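Local coordinates for protein MucR Phosphodiesterase (Pseudomonas aeruginosa, PDB 5M1T) that is an EAL-domain phosphodiesterase that holds two magnesium ions and the ligand C2E in one pocket, at residues H35-A40 / L68-P73; I121-S126 / S151-E156; V181-D186 / L201-L206. One frame throughout, in Å; residues are numbered along the deposited sequence.

Contact 1 of 3, residues H35-A40 / L68-P73; sequences HDLRQA and LRWEHP. With C2E (9,9'-[(2R,3R,3aS,5S,7aR,9R,10R,10aS,12S,14aR)-3,5,10,12-tetrahydroxy-5,12-dioxidooctahydro-2H,7H-difuro[3,2-d:3',2'-j][1,3,7,9,2,8]tetraoxadiphosphacyclododecine-2,9-diyl]bis(2-amino-1,9-dihydro-6H-purin-6-one)), chain C.
His72 NE2 donates to Asp36 OD2 at 3.0 Å, the one hydrogen bond between residues 35-40 and 68-73. The carboxylate oxygen sits at the edge of the imidazole, near its plane. Seen from the aspartate, the N-H comes from above the carboxylate plane, and the two planes are 41° apart. His72 ND1 takes a second bond from His75 N, so the ring is held at both nitrogens. Next to this pair, Trp70 drives its indole against the helix backbone. Trp70 CG stands anti to the backbone N (chi1 -180°), which brings Trp70 CH2 to 3.4 Å from Leu37 N. Leu37 CD1 makes a CH-pi contact over one face of Trp70, 4.2 Å from the centroid of its six-membered ring. Ala40 CB meets Trp70 NE1 obliquely at 3.8 Å. His72 CD2 lies over the face opposite Leu37. Gln45 OE1 satisfies the indole N-H. The contact thus packs helix 32-38 on the C-terminal end of strand 61-72 in the TIM-barrel-like sheet of the EAL domain. Earlier on this strand, Leu68 and Arg69 belong to the C2E pocket. Leu68 N donates almost straight (177°) to C2E N71 at 3.1 Å. Arg69 forks NH1 and NH2 onto the phosphate oxygen O21 of C2E, NH2 at 2.7 Å.

Contact 2 of 3, residues I121-S126 / S151-E156; sequences IAVNLS and SHLILE. With MG (magnesium ion), chain D; C2E (9,9'-[(2R,3R,3aS,5S,7aR,9R,10R,10aS,12S,14aR)-3,5,10,12-tetrahydroxy-5,12-dioxidooctahydro-2H,7H-difuro[3,2-d:3',2'-j][1,3,7,9,2,8]tetraoxadiphosphacyclododecine-2,9-diyl]bis(2-amino-1,9-dihydro-6H-purin-6-one)), chain C.
Two neighbouring parallel strands of the EAL domain's TIM-barrel-like fold meet here, and Asn124 and Glu156, toward their C-terminal ends, carry part of a magnesium site. Strand 120-124 pairs with strand 153-158, with Ile121 beside Leu153 and Asn124 beside Glu156. Helices 127-131 and 135-145 fall between them in the chain, a beta-alpha-beta connection. Five backbone hydrogen bonds join the segments. Ile121 N, Val123 N and Leu125 N donate to His152 O, Ile154 O and Glu156 O. Ile154 N and Glu156 N donate back to Ile121 O and Val123 O; the shortest is Ile154 N to Ile121 O at 2.6 Å. Ile121, Val123, Leu153 and Leu155 share one face of the sheet. There Leu153 CD1 touches Val123 CG2 at 4.0 Å and Leu155 CD2 reaches Val123 CB. Helices 93-113 and 135-145 cover this face. Ala122, Ile154, Asn124 and Glu156 lie on the other, where Ala122 CB rests on Ile154 CG2 at 3.8 Å. Glu156 CG is anti to the carbonyl carbon (chi1 -60°) and the chain then runs extended, which carries the carboxylate to the metal. Glu156 OE1 binds magnesium at 2.1 Å and Asn124 OD1 binds it at 2.2 Å. Asn124 OD1 and Glu156 OE1 come within 3.1 Å of each other because both bind the ion. C2E O2P and a water are further ligands, and Glu65 and Asp186 complete the site. The second carboxylate oxygen, Glu156 OE2, forms a salt bridge with Lys207 and sits 3.3 Å from Ala122 CB.

Contact 3 of 3, residues V181-D186 / L201-L206; sequences VGISID and LPASEL. With MG (magnesium ion), chain E; MG (magnesium ion), chain D.
Ser184 OG donates to Glu205 OE2 at 2.6 Å, using the anti lone pair of that carboxylate oxygen. Glu205 CG lies between its own backbone N and carbonyl carbon (chi1 69°), which turns the chain over Ser184. Glu205 OE1 goes to a salt bridge with Lys53, so each carboxylate oxygen has its own partner. Backbone bonds tie the strands in parallel. Ile185 N donates to Glu205 O at 2.9 Å. Ile183 O accepts a nearly linear bond from Ser204 N at 2.8 Å and a weak one from Glu205 N. A water adds a bridge: it accepts from Ile183 N, donates to Pro202 O and also bonds Ser204 OG. Pro202 itself centres an inverse gamma turn before the strand. Apolar contacts form on the face of Ile185 and Leu206. These two run side by side, with CB of Ile185 3.8 Å from CD2 of Leu206. Ala203 CB touches Ile185 CG1 at 3.9 Å. Farther along the strand, Asp186 binds metal. Asp186 OD1 binds one magnesium ion and Asp186 OD2 the other, each at 2.2 Å. The pair belongs to the beta-alpha-beta unit of strand 182-188, helix 195-200 and strand 205-208, and its Asp186 bridges the two-magnesium site of this EAL domain.

The three contacts follow one another along the chain, all within the EAL domain and on one sheet. Contact 1 lies at the C-terminal end of strand 61-72, which neighbours strand 120-124 of contact 2. Their centres are about 22 Å apart and their nearest atoms about 6 Å, so they do not touch, but both reach C2E. Contacts 2 and 3 have centres about 9 Å apart. They join through neighbouring strands 153-158 and 182-188, with Leu155 O probably hydrogen-bonded to Ser184 N. They share one magnesium ion and a water bound to it. Contacts 1 and 3 lie on opposite sides of the chain's centre, about 30 Å between centres. Strands 61-72, 120-124, 153-158 and 182-188 thus each supply ligand or metal contacts of one pocket.

Contact 1 of 3, residues H35-A40 / L68-P73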
loop_
_atom_site.group_PDB
_atom_site.type_symbol
_atom_site.label_atom_id
_atom_site.label_comp_id
_atom_site.label_asym_id
_atom_site.label_seq_id
_atom_site.Cartn_x
_atom_site.Cartn_y
_atom_site.Cartn_z
ATOM N N HIS A 35 7.201 -21.709 -11.143
ATOM C CA HIS A 35 7.420 -21.559 -12.583
ATOM C C HIS A 35 6.093 -21.487 -13.346
ATOM O O HIS A 35 5.880 -20.622 -14.206
ATOM C CB HIS A 35 8.243 -22.728 -13.128
ATOM C CG HIS A 35 9.697 -22.579 -12.883
ATOM N ND1 HIS A 35 10.637 -22.800 -13.860
ATOM C CD2 HIS A 35 10.375 -22.168 -11.784
ATOM C CE1 HIS A 35 11.844 -22.570 -13.362
ATOM N NE2 HIS A 35 11.711 -22.186 -12.104
ATOM N N ASP A 36 5.218 -22.421 -13.033
ATOM C CA ASP A 36 3.918 -22.474 -13.658
ATOM C C ASP A 36 3.140 -21.159 -13.446
ATOM O O ASP A 36 2.575 -20.612 -14.406
ATOM C CB ASP A 36 3.140 -23.688 -13.143
ATOM C CG ASP A 36 3.730 -25.009 -13.614
ATOM O OD1 ASP A 36 4.727 -25.018 -14.367
ATOM O OD2 ASP A 36 3.204 -26.064 -13.194
ATOM N N LEU A 37 3.134 -20.619 -12.232
ATOM C CA LEU A 37 2.371 -19.394 -11.993
ATOM C C LEU A 37 2.954 -18.169 -12.704
ATOM O O LEU A 37 2.199 -17.330 -13.221
ATOM C CB LEU A 37 2.212 -19.103 -10.498
ATOM C CG LEU A 37 1.400 -17.847 -10.126
ATOM C CD1 LEU A 37 -0.030 -17.943 -10.614
ATOM C CD2 LEU A 37 1.433 -17.637 -8.621
ATOM N N ARG A 38 4.283 -18.079 -12.733
ATOM C CA ARG A 38 4.976 -17.036 -13.469
ATOM C C ARG A 38 4.527 -16.960 -14.896
ATOM O O ARG A 38 4.444 -15.875 -15.453
ATOM C CB ARG A 38 6.467 -17.299 -13.549
ATOM C CG ARG A 38 7.303 -16.958 -12.335
ATOM C CD ARG A 38 8.757 -16.913 -12.776
ATOM N NE ARG A 38 9.664 -17.535 -11.828
ATOM C CZ ARG A 38 10.177 -16.927 -10.756
ATOM N NH1 ARG A 38 9.853 -15.661 -10.458
ATOM N NH2 ARG A 38 11.014 -17.597 -9.971
ATOM N N GLN A 39 4.314 -18.103 -15.533
ATOM C CA GLN A 39 3.975 -18.057 -16.939
ATOM C C GLN A 39 2.480 -18.155 -17.215
ATOM O O GLN A 39 2.094 -18.252 -18.379
ATOM C CB GLN A 39 4.733 -19.135 -17.715
ATOM C CG GLN A 39 4.238 -20.551 -17.505
ATOM C CD GLN A 39 5.065 -21.545 -18.308
ATOM O OE1 GLN A 39 6.129 -21.206 -18.807
ATOM N NE2 GLN A 39 4.582 -22.776 -18.420
ATOM N N ALA A 40 1.654 -18.130 -16.164
ATOM C CA ALA A 40 0.211 -18.391 -16.316
ATOM C C ALA A 40 -0.515 -17.369 -17.202
ATOM O O ALA A 40 -1.363 -17.753 -18.006
ATOM C CB ALA A 40 -0.491 -18.525 -14.951
ATOM N N LEU A 68 -10.949 -15.335 -9.334
ATOM C CA LEU A 68 -9.907 -15.820 -10.193
ATOM C C LEU A 68 -9.844 -17.341 -10.141
ATOM O O LEU A 68 -10.000 -17.949 -9.072
ATOM C CB LEU A 68 -8.574 -15.210 -9.768
ATOM C CG LEU A 68 -7.324 -15.467 -10.635
ATOM C CD1 LEU A 68 -7.487 -14.850 -12.000
ATOM C CD2 LEU A 68 -6.075 -14.926 -9.937
ATOM N N ARG A 69 -9.639 -17.953 -11.306
ATOM C CA ARG A 69 -9.395 -19.384 -11.407
ATOM C C ARG A 69 -8.158 -19.637 -12.295
ATOM O O ARG A 69 -7.792 -18.807 -13.146
ATOM C CB ARG A 69 -10.602 -20.064 -11.995
ATOM C CG ARG A 69 -11.878 -19.879 -11.172
ATOM C CD ARG A 69 -11.963 -20.928 -10.071
ATOM N NE ARG A 69 -13.118 -20.747 -9.181
ATOM C CZ ARG A 69 -13.217 -19.857 -8.187
ATOM N NH1 ARG A 69 -12.255 -18.994 -7.940
ATOM N NH2 ARG A 69 -14.304 -19.819 -7.441
ATOM N N TRP A 70 -7.509 -20.770 -12.096
ATOM C CA TRP A 70 -6.358 -21.111 -12.927
ATOM C C TRP A 70 -6.626 -22.462 -13.602
ATOM O O TRP A 70 -6.685 -23.499 -12.940
ATOM C CB TRP A 70 -5.095 -21.089 -12.053
ATOM C CG TRP A 70 -3.788 -21.414 -12.729
ATOM C CD1 TRP A 70 -3.550 -21.558 -14.054
ATOM C CD2 TRP A 70 -2.532 -21.598 -12.070
ATOM N NE1 TRP A 70 -2.218 -21.831 -14.269
ATOM C CE2 TRP A 70 -1.572 -21.853 -13.060
ATOM C CE3 TRP A 70 -2.131 -21.558 -10.730
ATOM C CZ2 TRP A 70 -0.218 -22.086 -12.758
ATOM C CZ3 TRP A 70 -0.778 -21.772 -10.429
ATOM C CH2 TRP A 70 0.156 -22.039 -11.441
ATOM N N GLU A 71 -6.859 -22.431 -14.904
ATOM C CA GLU A 71 -6.995 -23.651 -15.688
ATOM C C GLU A 71 -5.617 -24.211 -15.955
ATOM O O GLU A 71 -4.941 -23.818 -16.895
ATOM C CB GLU A 71 -7.666 -23.399 -17.035
ATOM C CG GLU A 71 -9.050 -22.809 -16.941
ATOM C CD GLU A 71 -9.614 -22.454 -18.308
ATOM O OE1 GLU A 71 -8.811 -22.158 -19.250
ATOM O OE2 GLU A 71 -10.855 -22.490 -18.427
ATOM N N HIS A 72 -5.228 -25.164 -15.126
ATOM C CA HIS A 72 -3.917 -25.770 -15.250
ATOM C C HIS A 72 -3.926 -27.029 -16.150
ATOM O O HIS A 72 -4.732 -27.940 -15.960
ATOM C CB HIS A 72 -3.348 -26.078 -13.866
ATOM C CG HIS A 72 -1.875 -26.287 -13.876
ATOM N ND1 HIS A 72 -1.298 -27.485 -14.239
ATOM C CD2 HIS A 72 -0.854 -25.435 -13.630
ATOM C CE1 HIS A 72 0.016 -27.375 -14.183
ATOM N NE2 HIS A 72 0.312 -26.141 -13.820
ATOM N N PRO A 73 -3.013 -27.080 -17.136
ATOM C CA PRO A 73 -3.042 -28.212 -18.063
ATOM C C PRO A 73 -2.857 -29.593 -17.378
ATOM O O PRO A 73 -3.477 -30.560 -17.799
ATOM C CB PRO A 73 -1.905 -27.902 -19.056
ATOM C CG PRO A 73 -0.992 -26.951 -18.348
ATOM C CD PRO A 73 -1.856 -26.191 -17.361
HETATM P P1 C2E C . -13.673 -14.212 -0.966
HETATM O O2P C2E C . -13.433 -12.780 -1.357
HETATM O O1P C2E C . -14.320 -14.411 0.389
HETATM O "O5'" C2E C . -14.578 -14.863 -2.106
HETATM C "C5'" C2E C . -15.656 -15.712 -1.779
HETATM C "C4'" C2E C . -15.224 -17.160 -1.759
HETATM O "O4'" C2E C . -16.309 -17.947 -1.233
HETATM C "C3'" C2E C . -14.940 -17.703 -3.149
HETATM O "O3'" C2E C . -13.919 -18.696 -3.053
HETATM C "C2'" C2E C . -16.236 -18.370 -3.555
HETATM O "O2'" C2E C . -16.059 -19.409 -4.518
HETATM C "C1'" C2E C . -16.662 -18.933 -2.206
HETATM N N9 C2E C . -18.094 -19.204 -2.099
HETATM C C8 C2E C . -19.101 -18.436 -2.546
HETATM N N7 C2E C . -20.288 -19.011 -2.254
HETATM C C5 C2E C . -20.036 -20.153 -1.599
HETATM C C6 C2E C . -20.839 -21.230 -1.009
HETATM O O6 C2E C . -22.088 -21.176 -1.052
HETATM N N1 C2E C . -20.177 -22.243 -0.427
HETATM C C2 C2E C . -18.826 -22.299 -0.379
HETATM N N2 C2E C . -18.216 -23.349 0.216
HETATM N N3 C2E C . -18.035 -21.339 -0.891
HETATM C C4 C2E C . -18.586 -20.275 -1.506
HETATM P P11 C2E C . -12.679 -18.697 -4.075
HETATM O O21 C2E C . -13.203 -18.392 -5.469
HETATM O O11 C2E C . -12.035 -20.042 -4.045
HETATM O O5A C2E C . -11.690 -17.530 -3.610
HETATM C C5A C2E C . -11.122 -17.596 -2.299
HETATM C C4A C2E C . -10.492 -16.266 -1.949
HETATM O O4A C2E C . -9.493 -15.915 -2.902
HETATM C C3A C2E C . -11.464 -15.118 -2.024
HETATM O O3A C2E C . -12.281 -15.020 -0.871
HETATM C C2A C2E C . -10.556 -13.929 -2.195
HETATM O O2A C2E C . -9.990 -13.522 -0.958
HETATM C C1A C2E C . -9.445 -14.492 -3.047
HETATM N N91 C2E C . -9.624 -14.081 -4.469
HETATM C C81 C2E C . -10.382 -14.653 -5.427
HETATM N N71 C2E C . -10.246 -13.993 -6.608
HETATM C C51 C2E C . -9.385 -12.983 -6.389
HETATM C C61 C2E C . -8.797 -11.891 -7.183
HETATM O O61 C2E C . -9.104 -11.750 -8.386
HETATM N N11 C2E C . -7.940 -11.056 -6.568
HETATM C C21 C2E C . -7.622 -11.194 -5.262
HETATM N N21 C2E C . -6.759 -10.330 -4.699
HETATM N N31 C2E C . -8.119 -12.167 -4.469
HETATM C C41 C2E C . -8.992 -13.051 -4.985
#

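Contact 2 of 3, residues I121-S126 / S151-E156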
loop_
_atom_site.group_PDB
_atom_site.type_symbol
_atom_site.label_atom_id
_atom_site.label_comp_id
_atom_site.label_asym_id
_atom_site.label_seq_id
_atom_site.Cartn_x
_atom_site.Cartn_y
_atom_site.Cartn_z
ATOM N N ILE A 121 -19.750 -4.782 -10.627
ATOM C CA ILE A 121 -18.795 -5.852 -10.500
ATOM C C ILE A 121 -17.844 -5.582 -9.345
ATOM O O ILE A 121 -17.297 -4.489 -9.207
ATOM C CB ILE A 121 -18.010 -6.149 -11.793
ATOM C CG1 ILE A 121 -17.128 -7.403 -11.597
ATOM C CG2 ILE A 121 -17.112 -4.982 -12.188
ATOM C CD1 ILE A 121 -16.917 -8.157 -12.883
ATOM N N ALA A 122 -17.641 -6.610 -8.539
ATOM C CA ALA A 122 -16.785 -6.513 -7.368
ATOM C C ALA A 122 -15.460 -7.250 -7.583
ATOM O O ALA A 122 -15.435 -8.397 -7.988
ATOM C CB ALA A 122 -17.513 -7.101 -6.174
ATOM N N VAL A 123 -14.360 -6.569 -7.317
ATOM C CA VAL A 123 -13.016 -7.141 -7.507
ATOM C C VAL A 123 -12.274 -7.159 -6.168
ATOM O O VAL A 123 -12.280 -6.177 -5.432
ATOM C CB VAL A 123 -12.196 -6.314 -8.524
ATOM C CG1 VAL A 123 -10.736 -6.770 -8.562
ATOM C CG2 VAL A 123 -12.843 -6.405 -9.904
ATOM N N ASN A 124 -11.639 -8.262 -5.854
ATOM C CA ASN A 124 -10.931 -8.371 -4.590
ATOM C C ASN A 124 -9.566 -7.729 -4.618
ATOM O O ASN A 124 -8.847 -7.846 -5.621
ATOM C CB ASN A 124 -10.790 -9.834 -4.221
ATOM C CG ASN A 124 -12.123 -10.452 -3.838
ATOM O OD1 ASN A 124 -12.666 -10.151 -2.779
ATOM N ND2 ASN A 124 -12.671 -11.273 -4.702
ATOM N N LEU A 125 -9.190 -7.081 -3.496
ATOM C CA LEU A 125 -7.827 -6.553 -3.312
ATOM C C LEU A 125 -7.136 -7.197 -2.104
ATOM O O LEU A 125 -7.626 -7.148 -0.992
ATOM C CB LEU A 125 -7.856 -5.039 -3.132
ATOM C CG LEU A 125 -8.500 -4.201 -4.260
ATOM C CD1 LEU A 125 -8.528 -2.731 -3.916
ATOM C CD2 LEU A 125 -7.728 -4.375 -5.538
ATOM N N SER A 126 -5.982 -7.809 -2.355
ATOM C CA SER A 126 -5.119 -8.333 -1.302
ATOM C C SER A 126 -4.527 -7.161 -0.525
ATOM O O SER A 126 -4.661 -6.004 -0.930
ATOM C CB SER A 126 -3.984 -9.146 -1.892
ATOM O OG SER A 126 -3.038 -8.257 -2.454
ATOM N N SER A 151 -19.135 3.974 -10.715
ATOM C CA SER A 151 -20.161 3.419 -9.846
ATOM C C SER A 151 -20.479 1.949 -10.153
ATOM O O SER A 151 -21.102 1.287 -9.333
ATOM C CB SER A 151 -21.453 4.244 -9.912
ATOM O OG SER A 151 -21.910 4.383 -11.261
ATOM N N HIS A 152 -20.031 1.427 -11.299
ATOM C CA HIS A 152 -20.286 0.021 -11.631
ATOM C C HIS A 152 -19.175 -0.937 -11.190
ATOM O O HIS A 152 -19.243 -2.146 -11.449
ATOM C CB HIS A 152 -20.567 -0.115 -13.109
ATOM C CG HIS A 152 -21.911 0.417 -13.499
ATOM N ND1 HIS A 152 -23.084 -0.081 -12.968
ATOM C CD2 HIS A 152 -22.271 1.414 -14.334
ATOM C CE1 HIS A 152 -24.111 0.588 -13.459
ATOM N NE2 HIS A 152 -23.645 1.497 -14.294
ATOM N N LEU A 153 -18.178 -0.399 -10.493
ATOM C CA LEU A 153 -17.083 -1.169 -9.958
ATOM C C LEU A 153 -17.115 -1.128 -8.428
ATOM O O LEU A 153 -17.289 -0.069 -7.830
ATOM C CB LEU A 153 -15.766 -0.610 -10.442
ATOM C CG LEU A 153 -14.517 -1.255 -9.833
ATOM C CD1 LEU A 153 -14.329 -2.692 -10.302
ATOM C CD2 LEU A 153 -13.306 -0.424 -10.195
ATOM N N ILE A 154 -16.928 -2.282 -7.804
ATOM C CA ILE A 154 -16.871 -2.383 -6.355
ATOM C C ILE A 154 -15.519 -2.980 -6.027
ATOM O O ILE A 154 -15.082 -3.948 -6.681
ATOM C CB ILE A 154 -18.000 -3.295 -5.796
ATOM C CG1 ILE A 154 -19.338 -2.570 -5.838
ATOM C CG2 ILE A 154 -17.696 -3.765 -4.369
ATOM C CD1 ILE A 154 -20.549 -3.465 -5.584
ATOM N N LEU A 155 -14.824 -2.398 -5.056
ATOM C CA LEU A 155 -13.567 -2.935 -4.629
ATOM C C LEU A 155 -13.730 -3.479 -3.201
ATOM O O LEU A 155 -14.233 -2.766 -2.294
ATOM C CB LEU A 155 -12.494 -1.881 -4.719
ATOM C CG LEU A 155 -12.132 -1.472 -6.150
ATOM C CD1 LEU A 155 -11.263 -0.240 -6.137
ATOM C CD2 LEU A 155 -11.412 -2.566 -6.937
ATOM N N GLU A 156 -13.334 -4.748 -3.026
ATOM C CA GLU A 156 -13.428 -5.432 -1.737
ATOM C C GLU A 156 -12.060 -5.549 -1.013
ATOM O O GLU A 156 -11.133 -6.155 -1.528
ATOM C CB GLU A 156 -14.027 -6.830 -1.937
ATOM C CG GLU A 156 -15.431 -6.845 -2.553
ATOM C CD GLU A 156 -16.107 -8.218 -2.541
ATOM O OE1 GLU A 156 -15.516 -9.188 -1.987
ATOM O OE2 GLU A 156 -17.246 -8.313 -3.092
HETATM MG MG MG D . -14.476 -11.022 -1.785
HETATM P P1 C2E C . -13.673 -14.212 -0.966
HETATM O O2P C2E C . -13.433 -12.780 -1.357
HETATM O O1P C2E C . -14.320 -14.411 0.389
HETATM O "O5'" C2E C . -14.578 -14.863 -2.106
HETATM C "C5'" C2E C . -15.656 -15.712 -1.779
HETATM C "C4'" C2E C . -15.224 -17.160 -1.759
HETATM O "O4'" C2E C . -16.309 -17.947 -1.233
HETATM C "C3'" C2E C . -14.940 -17.703 -3.149
HETATM O "O3'" C2E C . -13.919 -18.696 -3.053
HETATM C "C2'" C2E C . -16.236 -18.370 -3.555
HETATM O "O2'" C2E C . -16.059 -19.409 -4.518
HETATM C "C1'" C2E C . -16.662 -18.933 -2.206
HETATM N N9 C2E C . -18.094 -19.204 -2.099
HETATM C C8 C2E C . -19.101 -18.436 -2.546
HETATM N N7 C2E C . -20.288 -19.011 -2.254
HETATM C C5 C2E C . -20.036 -20.153 -1.599
HETATM C C6 C2E C . -20.839 -21.230 -1.009
HETATM O O6 C2E C . -22.088 -21.176 -1.052
HETATM N N1 C2E C . -20.177 -22.243 -0.427
HETATM C C2 C2E C . -18.826 -22.299 -0.379
HETATM N N2 C2E C . -18.216 -23.349 0.216
HETATM N N3 C2E C . -18.035 -21.339 -0.891
HETATM C C4 C2E C . -18.586 -20.275 -1.506
HETATM P P11 C2E C . -12.679 -18.697 -4.075
HETATM O O21 C2E C . -13.203 -18.392 -5.469
HETATM O O11 C2E C . -12.035 -20.042 -4.045
HETATM O O5A C2E C . -11.690 -17.530 -3.610
HETATM C C5A C2E C . -11.122 -17.596 -2.299
HETATM C C4A C2E C . -10.492 -16.266 -1.949
HETATM O O4A C2E C . -9.493 -15.915 -2.902
HETATM C C3A C2E C . -11.464 -15.118 -2.024
HETATM O O3A C2E C . -12.281 -15.020 -0.871
HETATM C C2A C2E C . -10.556 -13.929 -2.195
HETATM O O2A C2E C . -9.990 -13.522 -0.958
HETATM C C1A C2E C . -9.445 -14.492 -3.047
HETATM N N91 C2E C . -9.624 -14.081 -4.469
HETATM C C81 C2E C . -10.382 -14.653 -5.427
HETATM N N71 C2E C . -10.246 -13.993 -6.608
HETATM C C51 C2E C . -9.385 -12.983 -6.389
HETATM C C61 C2E C . -8.797 -11.891 -7.183
HETATM O O61 C2E C . -9.104 -11.750 -8.386
HETATM N N11 C2E C . -7.940 -11.056 -6.568
HETATM C C21 C2E C . -7.622 -11.194 -5.262
HETATM N N21 C2E C . -6.759 -10.330 -4.699
HETATM N N31 C2E C . -8.119 -12.167 -4.469
HETATM C C41 C2E C . -8.992 -13.051 -4.985
HETATM O O HOH W 1 -10.884 -8.774 -0.647
HETATM O O HOH W 2 -16.265 -12.132 -1.282
#

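Contact 3 of 3, residues V181-D186 / L201-L206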
loop_
_atom_site.group_PDB
_atom_site.type_symbol
_atom_site.label_atom_id
_atom_site.label_comp_id
_atom_site.label_asym_id
_atom_site.label_seq_id
_atom_site.Cartn_x
_atom_site.Cartn_y
_atom_site.Cartn_z
ATOM N N VAL A 181 -16.149 5.011 -7.096
ATOM C CA VAL A 181 -16.049 3.555 -6.943
ATOM C C VAL A 181 -16.687 3.084 -5.628
ATOM O O VAL A 181 -16.531 3.715 -4.581
ATOM C CB VAL A 181 -14.565 3.112 -6.956
ATOM C CG1 VAL A 181 -14.463 1.629 -6.678
ATOM C CG2 VAL A 181 -13.909 3.450 -8.292
ATOM N N GLY A 182 -17.407 1.966 -5.679
ATOM C CA GLY A 182 -18.013 1.411 -4.463
ATOM C C GLY A 182 -16.947 0.695 -3.630
ATOM O O GLY A 182 -16.064 0.044 -4.193
ATOM N N ILE A 183 -17.046 0.798 -2.304
ATOM C CA ILE A 183 -16.092 0.144 -1.400
ATOM C C ILE A 183 -16.801 -0.854 -0.475
ATOM O O ILE A 183 -17.701 -0.485 0.267
ATOM C CB ILE A 183 -15.354 1.162 -0.506
ATOM C CG1 ILE A 183 -14.650 2.225 -1.339
ATOM C CG2 ILE A 183 -14.412 0.452 0.460
ATOM C CD1 ILE A 183 -13.529 1.663 -2.168
ATOM N N SER A 184 -16.367 -2.110 -0.529
ATOM C CA SER A 184 -16.918 -3.174 0.297
ATOM C C SER A 184 -15.868 -3.696 1.283
ATOM O O SER A 184 -14.685 -3.874 0.924
ATOM C CB SER A 184 -17.414 -4.304 -0.614
ATOM O OG SER A 184 -17.931 -5.389 0.149
ATOM N N ILE A 185 -16.271 -3.896 2.535
ATOM C CA ILE A 185 -15.397 -4.541 3.531
ATOM C C ILE A 185 -15.712 -6.034 3.595
ATOM O O ILE A 185 -16.765 -6.448 4.075
ATOM C CB ILE A 185 -15.562 -3.940 4.928
ATOM C CG1 ILE A 185 -15.425 -2.426 4.912
ATOM C CG2 ILE A 185 -14.554 -4.535 5.909
ATOM C CD1 ILE A 185 -14.112 -1.876 4.416
ATOM N N ASP A 186 -14.776 -6.831 3.122
ATOM C CA ASP A 186 -14.971 -8.249 2.897
ATOM C C ASP A 186 -14.629 -9.093 4.163
ATOM O O ASP A 186 -13.990 -8.601 5.107
ATOM C CB ASP A 186 -14.012 -8.656 1.757
ATOM C CG ASP A 186 -14.427 -9.924 1.044
ATOM O OD1 ASP A 186 -15.457 -10.571 1.432
ATOM O OD2 ASP A 186 -13.694 -10.243 0.079
ATOM N N LEU A 201 -14.818 5.289 7.506
ATOM C CA LEU A 201 -14.508 4.756 6.197
ATOM C C LEU A 201 -15.702 4.928 5.252
ATOM O O LEU A 201 -16.845 4.716 5.637
ATOM C CB LEU A 201 -14.098 3.271 6.280
ATOM C CG LEU A 201 -12.818 2.930 7.052
ATOM C CD1 LEU A 201 -12.583 1.431 7.096
ATOM C CD2 LEU A 201 -11.597 3.621 6.483
ATOM N N PRO A 202 -15.436 5.312 4.002
ATOM C CA PRO A 202 -16.502 5.486 2.996
ATOM C C PRO A 202 -16.867 4.155 2.345
ATOM O O PRO A 202 -16.904 4.043 1.113
ATOM C CB PRO A 202 -15.869 6.432 1.964
ATOM C CG PRO A 202 -14.409 6.134 2.052
ATOM C CD PRO A 202 -14.107 5.623 3.453
ATOM N N ALA A 203 -17.110 3.148 3.186
ATOM C CA ALA A 203 -17.564 1.875 2.723
ATOM C C ALA A 203 -19.031 2.004 2.426
ATOM O O ALA A 203 -19.685 2.884 2.924
ATOM C CB ALA A 203 -17.333 0.811 3.782
ATOM N N SER A 204 -19.526 1.121 1.586
ATOM C CA SER A 204 -20.909 1.091 1.187
ATOM C C SER A 204 -21.545 -0.184 1.626
ATOM O O SER A 204 -22.737 -0.247 1.753
ATOM C CB SER A 204 -21.002 1.158 -0.338
ATOM O OG SER A 204 -20.955 2.498 -0.726
ATOM N N GLU A 205 -20.736 -1.226 1.820
ATOM C CA GLU A 205 -21.266 -2.530 2.236
ATOM C C GLU A 205 -20.284 -3.331 3.100
ATOM O O GLU A 205 -19.069 -3.179 2.981
ATOM C CB GLU A 205 -21.712 -3.351 1.015
ATOM C CG GLU A 205 -20.595 -3.817 0.145
ATOM C CD GLU A 205 -20.993 -4.783 -0.989
ATOM O OE1 GLU A 205 -22.085 -4.636 -1.626
ATOM O OE2 GLU A 205 -20.150 -5.692 -1.257
ATOM N N LEU A 206 -20.845 -4.143 3.994
ATOM C CA LEU A 206 -20.096 -5.176 4.652
ATOM C C LEU A 206 -20.529 -6.520 4.109
ATOM O O LEU A 206 -21.723 -6.732 3.850
ATOM C CB LEU A 206 -20.307 -5.146 6.148
ATOM C CG LEU A 206 -20.200 -3.817 6.881
ATOM C CD1 LEU A 206 -20.530 -4.101 8.327
ATOM C CD2 LEU A 206 -18.812 -3.187 6.754
HETATM MG MG MG E . -15.641 -12.796 1.629
HETATM MG MG MG D . -14.476 -11.022 -1.785
HETATM O O HOH W 3 -18.246 3.117 -1.258
HETATM O O HOH W 2 -16.265 -12.132 -1.282
HETATM O O HOH W 4 -15.151 -14.482 2.978
#